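Local coordinates for protein arabinan endo-1,5-alpha-l-arabinosidase A (Cellvibrio cellulosa, PDB 1GYH) that hydrolyses the alpha-1,5-arabinofuranosyl linkages of linear arabinan, releasing almost exclusively arabinotriose, and so helps to break down the plant cell wall, at residues A[114-119]-A[125-130]; A[249-254]-A[307-312]. All coordinates share one frame; numbering follows the deposited sequence.

Contact 1 of 2, residues A[114-119]-A[125-130]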
loop_
_atom_site.group_PDB
_atom_site.type_symbol
_atom_site.label_atom_id
_atom_site.label_comp_id
_atom_site.label_asym_id
_atom_site.label_seq_id
_atom_site.Cartn_x
_atom_site.Cartn_y
_atom_site.Cartn_z
ATOM N N ILE A 114 -10.462 -10.504 -10.707
ATOM C CA ILE A 114 -10.451 -9.076 -10.700
ATOM C C ILE A 114 -11.519 -8.497 -9.778
ATOM O O ILE A 114 -12.709 -8.753 -9.954
ATOM C CB ILE A 114 -10.653 -8.526 -12.140
ATOM C CG1 ILE A 114 -9.454 -8.957 -13.032
ATOM C CG2 ILE A 114 -10.854 -7.037 -12.094
ATOM C CD1 ILE A 114 -9.716 -8.685 -14.514
ATOM N N VAL A 115 -11.059 -7.699 -8.822
ATOM C CA VAL A 115 -11.923 -6.947 -7.911
ATOM C C VAL A 115 -12.427 -5.685 -8.603
ATOM O O VAL A 115 -13.610 -5.406 -8.634
ATOM C CB VAL A 115 -11.173 -6.555 -6.619
ATOM C CG1 VAL A 115 -12.086 -5.795 -5.661
ATOM C CG2 VAL A 115 -10.557 -7.805 -5.896
ATOM N N ILE A 116 -11.508 -4.922 -9.171
ATOM C CA ILE A 116 -11.838 -3.702 -9.875
ATOM C C ILE A 116 -10.773 -3.433 -10.946
ATOM O O ILE A 116 -9.597 -3.715 -10.733
ATOM C CB ILE A 116 -11.959 -2.544 -8.848
ATOM C CG1 ILE A 116 -12.634 -1.339 -9.466
ATOM C CG2 ILE A 116 -10.614 -2.246 -8.169
ATOM C CD1 ILE A 116 -11.769 -0.166 -9.507
ATOM N N GLU A 117 -11.229 -2.926 -12.087
ATOM C CA GLU A 117 -10.361 -2.606 -13.243
ATOM C C GLU A 117 -10.644 -1.177 -13.757
ATOM O O GLU A 117 -11.783 -0.794 -13.949
ATOM C CB GLU A 117 -10.592 -3.650 -14.355
ATOM C CG GLU A 117 -9.837 -3.333 -15.674
ATOM C CD GLU A 117 -10.003 -4.383 -16.765
ATOM O OE1 GLU A 117 -10.574 -5.488 -16.499
ATOM O OE2 GLU A 117 -9.536 -4.097 -17.908
ATOM N N SER A 118 -9.598 -0.422 -14.020
ATOM C CA SER A 118 -9.712 0.861 -14.670
ATOM C C SER A 118 -9.515 0.697 -16.199
ATOM O O SER A 118 -8.677 -0.112 -16.659
ATOM C CB SER A 118 -8.679 1.866 -14.110
ATOM O OG SER A 118 -7.329 1.379 -14.075
ATOM N N VAL A 119 -10.282 1.490 -16.931
ATOM C CA VAL A 119 -10.336 1.480 -18.405
ATOM C C VAL A 119 -10.078 2.896 -18.952
ATOM O O VAL A 119 -10.791 3.836 -18.641
ATOM C CB VAL A 119 -11.671 0.960 -18.934
ATOM C CG1 VAL A 119 -11.751 1.086 -20.490
ATOM C CG2 VAL A 119 -11.930 -0.469 -18.530
ATOM N N TRP A 125 -9.469 7.356 -12.780
ATOM C CA TRP A 125 -8.669 6.824 -11.687
ATOM C C TRP A 125 -7.874 5.652 -12.232
ATOM O O TRP A 125 -8.142 5.173 -13.363
ATOM C CB TRP A 125 -9.564 6.383 -10.500
ATOM C CG TRP A 125 -10.949 5.816 -10.861
ATOM C CD1 TRP A 125 -12.119 6.524 -10.969
ATOM C CD2 TRP A 125 -11.300 4.449 -11.105
ATOM N NE1 TRP A 125 -13.156 5.684 -11.284
ATOM C CE2 TRP A 125 -12.681 4.404 -11.381
ATOM C CE3 TRP A 125 -10.585 3.257 -11.156
ATOM C CZ2 TRP A 125 -13.347 3.215 -11.690
ATOM C CZ3 TRP A 125 -11.261 2.074 -11.456
ATOM C CH2 TRP A 125 -12.605 2.068 -11.741
ATOM N N ASN A 126 -6.968 5.151 -11.398
ATOM C CA ASN A 126 -6.046 4.073 -11.731
ATOM C C ASN A 126 -6.182 2.961 -10.668
ATOM O O ASN A 126 -5.941 3.203 -9.487
ATOM C CB ASN A 126 -4.607 4.617 -11.796
ATOM C CG ASN A 126 -3.622 3.615 -12.396
ATOM O OD1 ASN A 126 -4.032 2.565 -12.903
ATOM N ND2 ASN A 126 -2.325 3.926 -12.321
ATOM N N ALA A 127 -6.615 1.776 -11.111
ATOM C CA ALA A 127 -6.850 0.621 -10.259
ATOM C C ALA A 127 -5.561 -0.115 -9.868
ATOM O O ALA A 127 -5.291 -1.229 -10.337
ATOM C CB ALA A 127 -7.835 -0.309 -10.919
ATOM N N ILE A 128 -4.771 0.555 -9.017
ATOM C CA ILE A 128 -3.603 -0.011 -8.352
ATOM C C ILE A 128 -3.579 0.424 -6.857
ATOM O O ILE A 128 -4.237 1.393 -6.494
ATOM C CB ILE A 128 -2.258 0.415 -9.019
ATOM C CG1 ILE A 128 -1.941 1.888 -8.806
ATOM C CG2 ILE A 128 -2.248 0.004 -10.579
ATOM C CD1 ILE A 128 -0.541 2.290 -9.354
ATOM N N ALA A 129 -2.780 -0.290 -6.062
ATOM C CA ALA A 129 -2.436 0.091 -4.663
ATOM C C ALA A 129 -3.591 -0.018 -3.677
ATOM O O ALA A 129 -3.925 0.943 -3.004
ATOM C CB ALA A 129 -1.777 1.498 -4.599
ATOM N N PRO A 130 -4.175 -1.207 -3.555
ATOM C CA PRO A 130 -5.271 -1.435 -2.615
ATOM C C PRO A 130 -4.825 -1.405 -1.142
ATOM O O PRO A 130 -3.666 -1.741 -0.810
ATOM C CB PRO A 130 -5.738 -2.844 -2.965
ATOM C CG PRO A 130 -4.545 -3.488 -3.435
ATOM C CD PRO A 130 -3.836 -2.455 -4.258
#
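Ile116 opens the contact by laying its longer branch against the six-membered ring of Trp125 and the methyl of Ala127. The exact position of its CD1 is doubtful for both partners, because the approach to the indole is modelled closer than carbons can sit and Ile116 has two conformers. Val115 and Ile116 both face Ile92, a classic beta bulge that breaks strand 110-118 at this point. Glu117 turns its side chain away to a salt bridge with Arg55 and contributes backbone instead: its O is 3.7 Å from Trp125 CH2, approaching the indole obliquely. Ser118 supplies the one hydrogen bond between the segments, and it is packed as well. Its CB rests 3.4 Å from Trp125 O and 3.7 Å from Trp125 CZ3, while OG, held between the backbone N and carbonyl carbon (chi1 51°), faces the chain at Ala127. Ala127 N donates to Ser118 OG at 3.1 Å in a nearly straight bond (174°), and the methyl beside it, Ala127 CB, packs 3.6 Å from Ser118 N. The same hydroxyl also bonds Asn88 O, and Asn88 ND2 reaches Trp125 O. Trp125 is further packed by the rings of Trp169 and Phe144. Ala127 is the centre of an inverse gamma turn in the loop leading from the outermost strand of one propeller blade to strand 131-134 of the next. A buried serine hydroxyl bonded to both Ala127 N and Asn88 O probably helps to fix the backbone beside Asn126, a probable substrate-binding residue whose OD1 is held in turn by Ser90; Ser118 thus looks like second-shell support for the arabinan site.

Contact 2 of 2, residues A[249-254]-A[307-312]; sequences LLIKGN and KELDSY
Ile251 and Leu309 point their ends at one another and meet head-on, CD1 of Ile251 lying 4.1 Å from CD1 of Leu309. The isoleucine gets there because its CG1 branch extends directly opposite the main-chain nitrogen (chi1 -176°), leaving strand 248-251 at a classic beta bulge where Leu250 and Ile251 both face Leu222. The leucine comes from the opposite direction, out of the short helix 308-311. Asn254 meets Leu309 differently: its side chain runs antiparallel beside that of the leucine, and Asn254 ND2 passes 4.0 Å from Leu309 CD1, so that one methyl touches both the isoleucine and the amide. Beyond these direct touches, a water bridges the segments, accepting from Asn254 ND2 at 2.9 Å and donating to Asp310 OD2 at 2.7 Å. The amide has further holds, ND2 on Glu306 and OD1 on the backbone N of Arg256 and Trp257. Asp310 OD1, for its part, pairs with Arg256 in a salt bridge and takes a bond from Trp257 NE1. Within the helical turn, Lys307 O accepts from both Asp310 N and Ser311 N. Leu260 packs on both Ile251 and Leu309, joining the pair to strand 257-268. What results is a small junction between the outer strand of one blade, the link into the next, and the helical turn that follows the last blade. The direct touch is one methyl-to-methyl contact plus an amide nitrogen on the same methyl, with no direct hydrogen bond; direction therefore comes from the water and its Asn254 and Asp310 partners, and Arg256 probably stabilises the negative charge of Asp310.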
loop_
_atom_site.group_PDB
_atom_site.type_symbol
_atom_site.label_atom_id
_atom_site.label_comp_id
_atom_site.label_asym_id
_atom_site.label_seq_id
_atom_site.Cartn_x
_atom_site.Cartn_y
_atom_site.Cartn_z
ATOM N N LEU A 249 2.594 16.896 6.533
ATOM C CA LEU A 249 3.838 16.143 6.509
ATOM C C LEU A 249 4.012 15.185 7.690
ATOM O O LEU A 249 3.900 15.590 8.846
ATOM C CB LEU A 249 5.049 17.083 6.409
ATOM C CG LEU A 249 6.420 16.386 6.502
ATOM C CD1 LEU A 249 6.620 15.473 5.314
ATOM C CD2 LEU A 249 7.593 17.357 6.637
ATOM N N LEU A 250 4.292 13.924 7.386
ATOM C CA LEU A 250 4.691 12.934 8.398
ATOM C C LEU A 250 6.196 12.670 8.418
ATOM O O LEU A 250 6.851 12.733 9.466
ATOM C CB LEU A 250 3.947 11.623 8.178
ATOM C CG LEU A 250 4.320 10.479 9.140
ATOM C CD1 LEU A 250 3.994 10.904 10.596
ATOM C CD2 LEU A 250 3.615 9.221 8.798
ATOM N N ILE A 251 6.759 12.351 7.251
ATOM C CA ILE A 251 8.185 12.123 7.125
ATOM C C ILE A 251 8.558 12.300 5.651
ATOM O O ILE A 251 7.809 11.860 4.755
ATOM C CB ILE A 251 8.597 10.719 7.619
ATOM C CG1 ILE A 251 10.119 10.508 7.567
ATOM C CG2 ILE A 251 7.756 9.563 6.932
ATOM C CD1 ILE A 251 10.609 9.240 8.377
ATOM N N LYS A 252 9.706 12.943 5.472
ATOM C CA LYS A 252 10.377 13.145 4.197
ATOM C C LYS A 252 11.823 12.699 4.278
ATOM O O LYS A 252 12.368 12.395 5.342
ATOM C CB LYS A 252 10.315 14.599 3.740
ATOM C CG LYS A 252 11.051 15.641 4.611
ATOM C CD LYS A 252 10.818 17.113 4.159
ATOM C CE LYS A 252 11.574 18.085 5.105
ATOM N NZ LYS A 252 11.811 19.455 4.543
ATOM N N GLY A 253 12.458 12.631 3.117
ATOM C CA GLY A 253 13.808 12.119 3.035
ATOM C C GLY A 253 14.856 13.083 3.466
ATOM O O GLY A 253 14.562 14.236 3.751
ATOM N N ASN A 254 16.090 12.590 3.503
ATOM C CA ASN A 254 17.255 13.369 3.857
ATOM C C ASN A 254 18.465 12.987 2.952
ATOM O O ASN A 254 18.294 12.314 1.930
ATOM C CB ASN A 254 17.565 13.186 5.360
ATOM C CG ASN A 254 17.779 11.741 5.742
ATOM O OD1 ASN A 254 18.521 10.991 5.045
ATOM N ND2 ASN A 254 17.140 11.314 6.870
ATOM N N LYS A 307 15.543 9.507 12.558
ATOM C CA LYS A 307 16.767 8.761 12.868
ATOM C C LYS A 307 16.615 7.266 12.737
ATOM O O LYS A 307 17.600 6.588 12.457
ATOM C CB LYS A 307 17.297 9.129 14.275
ATOM C CG LYS A 307 17.820 10.565 14.328
ATOM C CD LYS A 307 17.847 11.171 15.745
ATOM C CE LYS A 307 18.705 10.417 16.697
ATOM N NZ LYS A 307 18.902 11.210 17.979
ATOM N N GLU A 308 15.390 6.750 12.921
ATOM C CA GLU A 308 15.153 5.315 12.748
ATOM C C GLU A 308 15.298 4.813 11.288
ATOM O O GLU A 308 15.440 3.624 11.054
ATOM C CB GLU A 308 13.798 4.915 13.335
ATOM C CG GLU A 308 13.821 5.060 14.866
ATOM C CD GLU A 308 12.522 4.659 15.557
ATOM O OE1 GLU A 308 11.543 4.344 14.882
ATOM O OE2 GLU A 308 12.502 4.682 16.801
ATOM N N LEU A 309 15.276 5.729 10.316
ATOM C CA LEU A 309 15.716 5.349 8.952
ATOM C C LEU A 309 17.121 4.768 8.965
ATOM O O LEU A 309 17.411 3.873 8.157
ATOM C CB LEU A 309 15.636 6.511 7.956
ATOM C CG LEU A 309 14.269 7.100 7.715
ATOM C CD1 LEU A 309 14.373 8.391 6.919
ATOM C CD2 LEU A 309 13.297 6.142 7.046
ATOM N N ASP A 310 17.994 5.247 9.862
ATOM C CA ASP A 310 19.346 4.685 9.998
ATOM C C ASP A 310 19.456 3.502 10.969
ATOM O O ASP A 310 20.198 2.575 10.712
ATOM C CB ASP A 310 20.336 5.752 10.415
ATOM C CG ASP A 310 20.325 6.935 9.490
ATOM O OD1 ASP A 310 20.669 6.735 8.291
ATOM O OD2 ASP A 310 19.990 8.088 9.875
ATOM N N SER A 311 18.736 3.540 12.088
ATOM C CA SER A 311 18.927 2.535 13.142
ATOM C C SER A 311 18.103 1.275 12.966
ATOM O O SER A 311 18.431 0.244 13.592
ATOM C CB SER A 311 18.666 3.139 14.531
ATOM O OG SER A 311 17.358 3.664 14.646
ATOM N N TYR A 312 17.058 1.322 12.140
ATOM C CA TYR A 312 16.364 0.081 11.738
ATOM C C TYR A 312 17.132 -0.510 10.542
ATOM O O TYR A 312 17.204 0.103 9.460
ATOM C CB TYR A 312 14.904 0.226 11.395
ATOM C CG TYR A 312 14.345 -1.068 10.873
ATOM C CD1 TYR A 312 13.828 -2.025 11.749
ATOM C CD2 TYR A 312 14.409 -1.393 9.505
ATOM C CE1 TYR A 312 13.346 -3.239 11.284
ATOM C CE2 TYR A 312 13.930 -2.617 9.041
ATOM C CZ TYR A 312 13.410 -3.538 9.927
ATOM O OH TYR A 312 12.960 -4.765 9.483
HETATM O O HOH W 1 17.797 9.361 8.965
#

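In the fold
Contact 1 closes before contact 2 opens along the chain, and the two lie on opposite sides of the molecule's centre, their own centres 30 Å apart and their nearest atoms about 16 Å apart. They share no sheet. Each nevertheless involves the outermost strand of a blade of the five-bladed propeller, at a beta bulge: strand 110-118 in contact 1, strand 248-251 in contact 2. Contact 1 binds that strand to the loop entering the next blade, beside the probable substrate site. Contact 2 instead joins distant parts of the sequence, meeting helix 308-311, which precedes strand 315-316, itself paired with strand 38-44 of the first blade.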